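Local atomic coordinates of PlaB phospholipase (Legionella pneumophila, PDB entry 6ZTI), a protein that acts as a virulence-linked phospholipase of the alpha/beta hydrolase type, whose activity is controlled by tetramerization mediated by NAD(H). Residues K108-Y113 with Y183-N188; R432-H437 with V455-Q460; E34-L39 with I55-Y60. All blocks are in the same frame, centred on the assembly; numbering follows the deposited sequence.

Contact 1: residues K108-Y113 with Y183-N188; sequences KWMDLY and YDCTAN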
loop_
_atom_site.group_PDB
_atom_site.type_symbol
_atom_site.label_atom_id
_atom_site.label_comp_id
_atom_site.label_asym_id
_atom_site.label_seq_id
_atom_site.Cartn_x
_atom_site.Cartn_y
_atom_site.Cartn_z
ATOM N N LYS B 108 -31.597 -1.573 -6.694
ATOM C CA LYS B 108 -31.062 -2.677 -5.908
ATOM C C LYS B 108 -32.146 -3.312 -5.044
ATOM O O LYS B 108 -32.197 -4.541 -4.896
ATOM C CB LYS B 108 -29.910 -2.162 -5.044
ATOM C CG LYS B 108 -29.292 -3.193 -4.133
ATOM C CD LYS B 108 -28.604 -4.321 -4.874
ATOM C CE LYS B 108 -27.927 -5.284 -3.887
ATOM N NZ LYS B 108 -27.396 -6.483 -4.541
ATOM N N TRP B 109 -33.018 -2.489 -4.456
ATOM C CA TRP B 109 -34.147 -3.015 -3.700
ATOM C C TRP B 109 -35.046 -3.884 -4.573
ATOM O O TRP B 109 -35.408 -5.004 -4.189
ATOM C CB TRP B 109 -34.939 -1.860 -3.092
ATOM C CG TRP B 109 -36.272 -2.290 -2.561
ATOM C CD1 TRP B 109 -36.519 -2.943 -1.390
ATOM C CD2 TRP B 109 -37.543 -2.110 -3.195
ATOM N NE1 TRP B 109 -37.867 -3.183 -1.257
ATOM C CE2 TRP B 109 -38.518 -2.682 -2.351
ATOM C CE3 TRP B 109 -37.949 -1.529 -4.393
ATOM C CZ2 TRP B 109 -39.870 -2.684 -2.670
ATOM C CZ3 TRP B 109 -39.295 -1.526 -4.706
ATOM C CH2 TRP B 109 -40.238 -2.096 -3.850
ATOM N N MET B 110 -35.420 -3.381 -5.758
ATOM C CA MET B 110 -36.166 -4.198 -6.708
ATOM C C MET B 110 -35.441 -5.514 -6.982
ATOM O O MET B 110 -36.063 -6.576 -7.039
ATOM C CB MET B 110 -36.373 -3.433 -8.022
ATOM C CG MET B 110 -37.312 -2.246 -7.918
ATOM S SD MET B 110 -37.314 -1.168 -9.367
ATOM C CE MET B 110 -37.936 -2.332 -10.589
ATOM N N ASP B 111 -34.116 -5.462 -7.122
ATOM C CA ASP B 111 -33.366 -6.665 -7.469
ATOM C C ASP B 111 -33.328 -7.630 -6.290
ATOM O O ASP B 111 -33.438 -8.845 -6.472
ATOM C CB ASP B 111 -31.953 -6.273 -7.922
ATOM C CG ASP B 111 -31.256 -7.362 -8.727
ATOM O OD1 ASP B 111 -31.708 -7.671 -9.844
ATOM O OD2 ASP B 111 -30.226 -7.887 -8.251
ATOM N N LEU B 112 -33.204 -7.107 -5.070
ATOM C CA LEU B 112 -33.097 -7.984 -3.905
ATOM C C LEU B 112 -34.413 -8.699 -3.618
ATOM O O LEU B 112 -34.413 -9.858 -3.194
ATOM C CB LEU B 112 -32.657 -7.182 -2.679
ATOM C CG LEU B 112 -31.174 -6.816 -2.567
ATOM C CD1 LEU B 112 -30.986 -5.829 -1.445
ATOM C CD2 LEU B 112 -30.288 -8.051 -2.338
ATOM N N TYR B 113 -35.547 -8.028 -3.840
ATOM C CA TYR B 113 -36.843 -8.526 -3.383
ATOM C C TYR B 113 -37.793 -8.949 -4.495
ATOM O O TYR B 113 -38.738 -9.684 -4.208
ATOM C CB TYR B 113 -37.543 -7.463 -2.515
ATOM C CG TYR B 113 -36.824 -7.214 -1.213
ATOM C CD1 TYR B 113 -37.047 -8.032 -0.112
ATOM C CD2 TYR B 113 -35.905 -6.181 -1.090
ATOM C CE1 TYR B 113 -36.375 -7.820 1.085
ATOM C CE2 TYR B 113 -35.231 -5.962 0.096
ATOM C CZ TYR B 113 -35.472 -6.786 1.183
ATOM O OH TYR B 113 -34.789 -6.575 2.362
ATOM N N TYR B 183 -34.465 -7.352 -17.101
ATOM C CA TYR B 183 -35.723 -6.783 -16.635
ATOM C C TYR B 183 -36.611 -6.367 -17.807
ATOM O O TYR B 183 -36.129 -5.908 -18.850
ATOM C CB TYR B 183 -35.465 -5.554 -15.768
ATOM C CG TYR B 183 -35.053 -5.815 -14.329
ATOM C CD1 TYR B 183 -34.005 -6.669 -14.014
ATOM C CD2 TYR B 183 -35.711 -5.169 -13.281
ATOM C CE1 TYR B 183 -33.623 -6.876 -12.687
ATOM C CE2 TYR B 183 -35.336 -5.364 -11.968
ATOM C CZ TYR B 183 -34.300 -6.216 -11.681
ATOM O OH TYR B 183 -33.960 -6.391 -10.376
ATOM N N ASP B 184 -37.928 -6.513 -17.619
ATOM C CA ASP B 184 -38.933 -5.885 -18.488
ATOM C C ASP B 184 -39.958 -5.248 -17.559
ATOM O O ASP B 184 -40.995 -5.840 -17.249
ATOM C CB ASP B 184 -39.583 -6.851 -19.456
ATOM C CG ASP B 184 -40.253 -6.128 -20.633
ATOM O OD1 ASP B 184 -40.573 -4.928 -20.502
ATOM O OD2 ASP B 184 -40.462 -6.746 -21.697
ATOM N N CYS B 185 -39.647 -4.033 -17.110
ATOM C CA CYS B 185 -40.546 -3.320 -16.210
ATOM C C CYS B 185 -41.895 -3.081 -16.874
ATOM O O CYS B 185 -42.946 -3.403 -16.309
ATOM C CB CYS B 185 -39.914 -1.992 -15.786
ATOM S SG CYS B 185 -38.382 -2.127 -14.833
ATOM N N THR B 186 -41.880 -2.527 -18.086
ATOM C CA THR B 186 -43.127 -2.178 -18.749
ATOM C C THR B 186 -44.060 -3.378 -18.851
ATOM O O THR B 186 -45.258 -3.261 -18.589
ATOM C CB THR B 186 -42.826 -1.599 -20.122
ATOM O OG1 THR B 186 -41.878 -0.542 -19.968
ATOM C CG2 THR B 186 -44.079 -1.045 -20.744
ATOM N N ALA B 187 -43.525 -4.546 -19.203
ATOM C CA ALA B 187 -44.367 -5.719 -19.355
ATOM C C ALA B 187 -44.995 -6.141 -18.041
ATOM O O ALA B 187 -46.045 -6.795 -18.050
ATOM C CB ALA B 187 -43.547 -6.867 -19.928
ATOM N N ASN B 188 -44.367 -5.791 -16.917
ATOM C CA ASN B 188 -44.844 -6.137 -15.589
ATOM C C ASN B 188 -45.603 -4.989 -14.943
ATOM O O ASN B 188 -45.876 -5.033 -13.740
ATOM C CB ASN B 188 -43.669 -6.561 -14.701
ATOM C CG ASN B 188 -43.168 -7.949 -15.022
ATOM O OD1 ASN B 188 -43.723 -8.942 -14.551
ATOM N ND2 ASN B 188 -42.103 -8.033 -15.816
#

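Contact 2: residues R432-H437 with V455-Q460; sequences RLLDFH and VEIMLQ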
loop_
_atom_site.group_PDB
_atom_site.type_symbol
_atom_site.label_atom_id
_atom_site.label_comp_id
_atom_site.label_asym_id
_atom_site.label_seq_id
_atom_site.Cartn_x
_atom_site.Cartn_y
_atom_site.Cartn_z
ATOM N N ARG B 432 -2.670 -13.964 -25.915
ATOM C CA ARG B 432 -2.570 -13.515 -27.295
ATOM C C ARG B 432 -3.417 -12.265 -27.477
ATOM O O ARG B 432 -4.512 -12.163 -26.925
ATOM C CB ARG B 432 -3.046 -14.609 -28.252
ATOM C CG ARG B 432 -2.631 -14.405 -29.678
ATOM C CD ARG B 432 -3.083 -15.560 -30.557
ATOM N NE ARG B 432 -2.006 -16.511 -30.828
ATOM C CZ ARG B 432 -2.176 -17.675 -31.450
ATOM N NH1 ARG B 432 -3.384 -18.046 -31.862
ATOM N NH2 ARG B 432 -1.137 -18.473 -31.655
ATOM N N LEU B 433 -2.903 -11.321 -28.258
ATOM C CA LEU B 433 -3.618 -10.082 -28.562
ATOM C C LEU B 433 -5.012 -10.365 -29.112
ATOM O O LEU B 433 -5.232 -11.344 -29.820
ATOM C CB LEU B 433 -2.767 -9.292 -29.559
ATOM C CG LEU B 433 -3.199 -8.017 -30.247
ATOM C CD1 LEU B 433 -1.947 -7.385 -30.866
ATOM C CD2 LEU B 433 -4.232 -8.295 -31.305
ATOM N N LEU B 434 -5.971 -9.506 -28.773
ATOM C CA LEU B 434 -7.322 -9.589 -29.317
ATOM C C LEU B 434 -7.614 -8.332 -30.120
ATOM O O LEU B 434 -7.310 -7.223 -29.671
ATOM C CB LEU B 434 -8.360 -9.766 -28.213
ATOM C CG LEU B 434 -9.818 -9.821 -28.651
ATOM C CD1 LEU B 434 -10.606 -10.732 -27.741
ATOM C CD2 LEU B 434 -10.450 -8.461 -28.667
ATOM N N ASP B 435 -8.200 -8.518 -31.307
ATOM C CA ASP B 435 -8.634 -7.444 -32.192
ATOM C C ASP B 435 -10.113 -7.621 -32.472
ATOM O O ASP B 435 -10.546 -8.713 -32.841
ATOM C CB ASP B 435 -7.883 -7.479 -33.517
ATOM C CG ASP B 435 -6.466 -7.049 -33.385
ATOM O OD1 ASP B 435 -6.228 -6.016 -32.729
ATOM O OD2 ASP B 435 -5.590 -7.739 -33.945
ATOM N N PHE B 436 -10.881 -6.560 -32.298
ATOM C CA PHE B 436 -12.292 -6.562 -32.622
ATOM C C PHE B 436 -12.547 -5.462 -33.637
ATOM O O PHE B 436 -12.160 -4.308 -33.417
ATOM C CB PHE B 436 -13.130 -6.375 -31.369
ATOM C CG PHE B 436 -14.587 -6.137 -31.637
ATOM C CD1 PHE B 436 -15.369 -7.123 -32.206
ATOM C CD2 PHE B 436 -15.178 -4.936 -31.294
ATOM C CE1 PHE B 436 -16.715 -6.906 -32.439
ATOM C CE2 PHE B 436 -16.509 -4.722 -31.530
ATOM C CZ PHE B 436 -17.275 -5.712 -32.103
ATOM N N HIS B 437 -13.174 -5.820 -34.752
ATOM C CA HIS B 437 -13.458 -4.881 -35.827
ATOM C C HIS B 437 -14.958 -4.658 -35.902
ATOM O O HIS B 437 -15.730 -5.618 -36.025
ATOM C CB HIS B 437 -12.916 -5.394 -37.160
ATOM C CG HIS B 437 -11.425 -5.424 -37.220
ATOM N ND1 HIS B 437 -10.732 -6.070 -38.220
ATOM C CD2 HIS B 437 -10.491 -4.886 -36.402
ATOM C CE1 HIS B 437 -9.434 -5.937 -38.010
ATOM N NE2 HIS B 437 -9.261 -5.217 -36.917
ATOM N N VAL B 455 -18.479 -3.474 -21.930
ATOM C CA VAL B 455 -17.710 -4.301 -22.851
ATOM C C VAL B 455 -16.924 -5.290 -22.007
ATOM O O VAL B 455 -15.958 -4.916 -21.335
ATOM C CB VAL B 455 -16.779 -3.468 -23.740
ATOM C CG1 VAL B 455 -16.042 -4.367 -24.751
ATOM C CG2 VAL B 455 -17.563 -2.375 -24.481
ATOM N N GLU B 456 -17.330 -6.547 -22.038
ATOM C CA GLU B 456 -16.612 -7.597 -21.331
ATOM C C GLU B 456 -15.735 -8.332 -22.335
ATOM O O GLU B 456 -16.246 -8.951 -23.269
ATOM C CB GLU B 456 -17.575 -8.565 -20.647
ATOM C CG GLU B 456 -16.869 -9.674 -19.894
ATOM C CD GLU B 456 -17.835 -10.621 -19.211
ATOM O OE1 GLU B 456 -18.333 -10.280 -18.121
ATOM O OE2 GLU B 456 -18.101 -11.703 -19.775
ATOM N N ILE B 457 -14.423 -8.270 -22.145
ATOM C CA ILE B 457 -13.483 -8.949 -23.033
ATOM C C ILE B 457 -12.854 -10.104 -22.259
ATOM O O ILE B 457 -12.204 -9.889 -21.228
ATOM C CB ILE B 457 -12.419 -7.986 -23.578
ATOM C CG1 ILE B 457 -13.077 -6.853 -24.384
ATOM C CG2 ILE B 457 -11.421 -8.757 -24.438
ATOM C CD1 ILE B 457 -12.257 -5.649 -24.500
ATOM N N MET B 458 -13.068 -11.328 -22.739
ATOM C CA MET B 458 -12.500 -12.528 -22.130
ATOM C C MET B 458 -11.420 -13.097 -23.048
ATOM O O MET B 458 -11.720 -13.573 -24.151
ATOM C CB MET B 458 -13.579 -13.578 -21.874
ATOM C CG MET B 458 -13.044 -14.809 -21.130
ATOM S SD MET B 458 -14.112 -16.251 -21.203
ATOM C CE MET B 458 -15.291 -15.865 -19.917
ATOM N N LEU B 459 -10.173 -13.080 -22.577
ATOM C CA LEU B 459 -9.041 -13.652 -23.297
ATOM C C LEU B 459 -8.792 -15.091 -22.867
ATOM O O LEU B 459 -9.131 -15.492 -21.751
ATOM C CB LEU B 459 -7.776 -12.827 -23.047
ATOM C CG LEU B 459 -7.818 -11.332 -23.373
ATOM C CD1 LEU B 459 -6.454 -10.731 -23.232
ATOM C CD2 LEU B 459 -8.339 -11.110 -24.775
ATOM N N GLN B 460 -8.181 -15.863 -23.765
ATOM C CA GLN B 460 -7.789 -17.232 -23.458
ATOM C C GLN B 460 -6.437 -17.215 -22.756
ATOM O O GLN B 460 -5.485 -16.594 -23.238
ATOM C CB GLN B 460 -7.696 -18.079 -24.724
ATOM C CG GLN B 460 -9.026 -18.487 -25.328
ATOM C CD GLN B 460 -8.851 -19.351 -26.557
ATOM O OE1 GLN B 460 -7.939 -19.133 -27.358
ATOM N NE2 GLN B 460 -9.719 -20.343 -26.712
HETATM O O HOH W 1 -4.868 -15.513 -25.538
#

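Contact 3: residues E34-L39 with I55-Y60; sequences ELPQWL and IYLGRY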
loop_
_atom_site.group_PDB
_atom_site.type_symbol
_atom_site.label_atom_id
_atom_site.label_comp_id
_atom_site.label_asym_id
_atom_site.label_seq_id
_atom_site.Cartn_x
_atom_site.Cartn_y
_atom_site.Cartn_z
ATOM N N GLU B 34 -39.510 22.246 -3.023
ATOM C CA GLU B 34 -40.919 22.275 -2.662
ATOM C C GLU B 34 -41.769 21.359 -3.541
ATOM O O GLU B 34 -43.001 21.463 -3.522
ATOM C CB GLU B 34 -41.438 23.719 -2.705
ATOM C CG GLU B 34 -40.715 24.640 -1.719
ATOM C CD GLU B 34 -41.333 26.035 -1.604
ATOM O OE1 GLU B 34 -41.814 26.591 -2.618
ATOM O OE2 GLU B 34 -41.336 26.579 -0.477
ATOM N N LEU B 35 -41.144 20.427 -4.262
ATOM C CA LEU B 35 -41.906 19.537 -5.133
ATOM C C LEU B 35 -42.895 18.649 -4.385
ATOM O O LEU B 35 -43.997 18.424 -4.918
ATOM C CB LEU B 35 -40.944 18.670 -5.957
ATOM C CG LEU B 35 -41.633 17.666 -6.882
ATOM C CD1 LEU B 35 -42.543 18.417 -7.846
ATOM C CD2 LEU B 35 -40.643 16.798 -7.621
ATOM N N PRO B 36 -42.590 18.115 -3.195
ATOM C CA PRO B 36 -43.616 17.336 -2.468
ATOM C C PRO B 36 -44.876 18.128 -2.161
ATOM O O PRO B 36 -45.989 17.649 -2.419
ATOM C CB PRO B 36 -42.878 16.902 -1.193
ATOM C CG PRO B 36 -41.428 16.902 -1.580
ATOM C CD PRO B 36 -41.284 18.067 -2.520
ATOM N N GLN B 37 -44.734 19.332 -1.603
ATOM C CA GLN B 37 -45.900 20.178 -1.353
ATOM C C GLN B 37 -46.643 20.497 -2.647
ATOM O O GLN B 37 -47.877 20.577 -2.658
ATOM C CB GLN B 37 -45.463 21.468 -0.651
ATOM C CG GLN B 37 -45.056 21.256 0.812
ATOM C CD GLN B 37 -43.864 22.109 1.265
ATOM O OE1 GLN B 37 -43.126 22.673 0.451
ATOM N NE2 GLN B 37 -43.671 22.190 2.580
ATOM N N TRP B 38 -45.914 20.676 -3.753
ATOM C CA TRP B 38 -46.571 21.002 -5.016
ATOM C C TRP B 38 -47.373 19.822 -5.552
ATOM O O TRP B 38 -48.491 20.006 -6.051
ATOM C CB TRP B 38 -45.542 21.461 -6.044
ATOM C CG TRP B 38 -46.148 21.928 -7.339
ATOM C CD1 TRP B 38 -46.758 23.120 -7.570
ATOM C CD2 TRP B 38 -46.197 21.206 -8.582
ATOM N NE1 TRP B 38 -47.187 23.191 -8.878
ATOM C CE2 TRP B 38 -46.854 22.026 -9.516
ATOM C CE3 TRP B 38 -45.751 19.947 -8.987
ATOM C CZ2 TRP B 38 -47.076 21.631 -10.827
ATOM C CZ3 TRP B 38 -45.973 19.556 -10.291
ATOM C CH2 TRP B 38 -46.626 20.396 -11.197
ATOM N N LEU B 39 -46.819 18.605 -5.470
ATOM C CA LEU B 39 -47.567 17.419 -5.884
ATOM C C LEU B 39 -48.834 17.258 -5.060
ATOM O O LEU B 39 -49.866 16.805 -5.571
ATOM C CB LEU B 39 -46.706 16.163 -5.754
ATOM C CG LEU B 39 -45.568 15.970 -6.751
ATOM C CD1 LEU B 39 -44.848 14.664 -6.460
ATOM C CD2 LEU B 39 -46.077 15.975 -8.175
ATOM N N ILE B 55 -48.122 11.199 0.427
ATOM C CA ILE B 55 -46.825 11.607 -0.101
ATOM C C ILE B 55 -45.819 11.505 1.037
ATOM O O ILE B 55 -46.022 12.091 2.109
ATOM C CB ILE B 55 -46.865 13.030 -0.683
ATOM C CG1 ILE B 55 -47.883 13.090 -1.827
ATOM C CG2 ILE B 55 -45.470 13.447 -1.153
ATOM C CD1 ILE B 55 -48.146 14.493 -2.354
ATOM N N TYR B 56 -44.740 10.758 0.802
ATOM C CA TYR B 56 -43.761 10.430 1.823
ATOM C C TYR B 56 -42.382 10.944 1.442
ATOM O O TYR B 56 -41.960 10.848 0.286
ATOM C CB TYR B 56 -43.687 8.923 2.047
ATOM C CG TYR B 56 -44.877 8.380 2.790
ATOM C CD1 TYR B 56 -46.069 8.122 2.132
ATOM C CD2 TYR B 56 -44.817 8.136 4.156
ATOM C CE1 TYR B 56 -47.178 7.630 2.823
ATOM C CE2 TYR B 56 -45.923 7.641 4.849
ATOM C CZ TYR B 56 -47.090 7.391 4.173
ATOM O OH TYR B 56 -48.190 6.909 4.848
ATOM N N LEU B 57 -41.684 11.474 2.431
ATOM C CA LEU B 57 -40.295 11.858 2.282
ATOM C C LEU B 57 -39.425 10.721 2.807
ATOM O O LEU B 57 -39.545 10.326 3.972
ATOM C CB LEU B 57 -40.019 13.165 3.019
ATOM C CG LEU B 57 -40.883 14.356 2.631
ATOM C CD1 LEU B 57 -40.331 15.613 3.305
ATOM C CD2 LEU B 57 -40.955 14.530 1.122
ATOM N N GLY B 58 -38.585 10.168 1.931
ATOM C CA GLY B 58 -37.579 9.224 2.372
ATOM C C GLY B 58 -36.377 9.948 2.947
ATOM O O GLY B 58 -36.038 11.057 2.537
ATOM N N ARG B 59 -35.763 9.339 3.963
ATOM C CA ARG B 59 -34.490 9.819 4.492
ATOM C C ARG B 59 -33.642 8.610 4.859
ATOM O O ARG B 59 -34.082 7.746 5.629
ATOM C CB ARG B 59 -34.688 10.753 5.696
ATOM C CG ARG B 59 -35.304 10.129 6.938
ATOM C CD ARG B 59 -35.592 11.203 7.989
ATOM N NE ARG B 59 -35.958 10.614 9.272
ATOM C CZ ARG B 59 -37.177 10.173 9.573
ATOM N NH1 ARG B 59 -38.162 10.255 8.688
ATOM N NH2 ARG B 59 -37.412 9.646 10.765
ATOM N N TYR B 60 -32.446 8.533 4.276
ATOM C CA TYR B 60 -31.502 7.462 4.545
ATOM C C TYR B 60 -30.139 8.072 4.835
ATOM O O TYR B 60 -29.901 9.262 4.612
ATOM C CB TYR B 60 -31.428 6.454 3.381
ATOM C CG TYR B 60 -30.866 6.977 2.069
ATOM C CD1 TYR B 60 -29.499 6.981 1.829
ATOM C CD2 TYR B 60 -31.704 7.431 1.055
ATOM C CE1 TYR B 60 -28.980 7.449 0.638
ATOM C CE2 TYR B 60 -31.185 7.895 -0.152
ATOM C CZ TYR B 60 -29.828 7.903 -0.350
ATOM O OH TYR B 60 -29.314 8.369 -1.540
#

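Contact 1: residues K108-Y113 with Y183-N188
D111 and Y183 form the closest backbone approach, with their CA atoms 9.5 Å apart. K108-Y113 is a piece of helix 102-114. Y183-N188 is mostly loop, with one short 3-10 turn at T186 and A187. It follows helix 171-180 and leads to strand 191-197. Side chains close the gap between the two backbones. Y183 points toward the helix, and its OH donates a hydrogen bond to D111 OD1, with 2.6 Å from Y183 OH to D111 OD1. The bond uses the OD1 lone pair that faces away from the other carboxylate oxygen. OD1 lies at the edge of the Y183 ring and in its plane. Carboxylate and ring are nearly coplanar, 22° apart. D111 CG is anti to the backbone N (chi1 -161°), which swings the carboxylate round to the phenol. OD1 is also hydrogen-bonded to S179, so two partners hold it. In the alpha/beta fold, helix 102-114 follows strand 93-99, and Y183 and S179 together tie it to the end of helix 171-180. M110 lies beside the same ring. M110 CE sits at the ring edge, 4.2 Å from Y183 CE2 and 4.3 Å from C185 SG. W180 stacks on Y183 and touches M110 and C185. The loop is braced by an Asx motif, in which A187 N donates to D184 OD1 from above the carboxylate plane. N188 ND2 adds a bond to D184 O (2.8 Å).

Contact 2: residues R432-H437 with V455-Q460
Inside the curled mixed sheet, strands 429-439 and 452-463 face each other through L434, I457 and L459. No direct hydrogen bond joins R432-H437 to V455-Q460. The CA atoms of L434 and L459 are 7.5 Å apart, and the side chains fill the gap. L434 is the centre of the contact. L434 CB rests on L459 CD2 at 3.7 Å, and L434 CD1 touches the same methyl. L434 CD1 also meets I457 CG2, at 3.9 Å. With chi1 at 178°, the L434 branch extends opposite its own amide nitrogen. This sends it across toward the other strand, where CD1 rests against both methyls. The sheet closes round the cluster. L434 and F436 pair by backbone with strand 412-419, which also packs against I457 and L459 and so lines the same interior. The side chain of I457 is about 5 Å from that of L360, which lines an NAD(+) site, and about 10 Å from a bound thio-NAD. At the other end the chemistry turns polar. One water accepts from R432 N at 2.7 Å and donates to Q460 O at 2.6 Å. The side-chain amide of Q237 makes a second bridge, bonded to R432 O and Q460 N.

Contact 3: residues E34-L39 with I55-Y60
P36 and L39 of helix 35-44 pack on I55 and L57 of strand 55-60. These elements belong to a beta-alpha-beta crossover of the alpha/beta hydrolase core, in which strand 16-21 runs into helix 35-44 and then into strand 55-60. The side chains that meet are all apolar, and no hydrogen bond crosses. P36 CG touches L57 CD2 at 3.6 Å, the shortest approach between the segments. P36 CB lies 3.8 Å from L57 CD2 too, so one edge of the proline ring sits on that methyl. The two side chains cross at about a right angle. L57 does not start out pointing at the helix, but its CD2 end comes nearer and reaches P36. The CB of I55 is directed toward the helix. Its CG1 is anti to the carbonyl carbon (chi1 -60°), and CD1 extends on from there (chi2 172°) against the helix backbone. I55 CD1 lies 3.8 Å from P36 O and 4.1 Å from L39 CB.

Helix and strand segments run nearly antiparallel, at 169°, with their axes 9.3 Å apart. F20 of strand 16-21 touches L35, P36, L39 and I55, and so touches both elements. Y56 and G58 bond by backbone to that strand. Y56 points away from the helix, to the other face of the sheet, where it packs on I84 of helix 69-89. Strand 55-60 is the outermost strand of the parallel sheet within the chain. Its L57-Y60 part pairs antiparallel with a strand of the second subunit, so the sheet continues across the interface. E34 stands at the N-cap position of the helix, and its OE1 is hydrogen-bonded to M279 N. The helical turn that follows is closed by W38 N donating to E34 O, at 3.0 Å.

In the fold
All three contacts are buried, but they lie in different parts of the chain. Contacts 1 and 3 both belong to the alpha/beta hydrolase part, with centres 23 Å apart, and use different helices. Contact 2 lies within the mixed sheet. Its centre is 48 Å from that of contact 3, on the opposite side of the chain's centre. Contact 1 joins a helix to a loop and relies on a hydrogen bond to a carboxylate. Contact 3 joins helix to strand by apolar side chains, with no hydrogen bond across, close to a subunit interface. Contact 2 joins strand to strand through leucines and isoleucine, with a water at one end. It is the one near the NAD(+) sites.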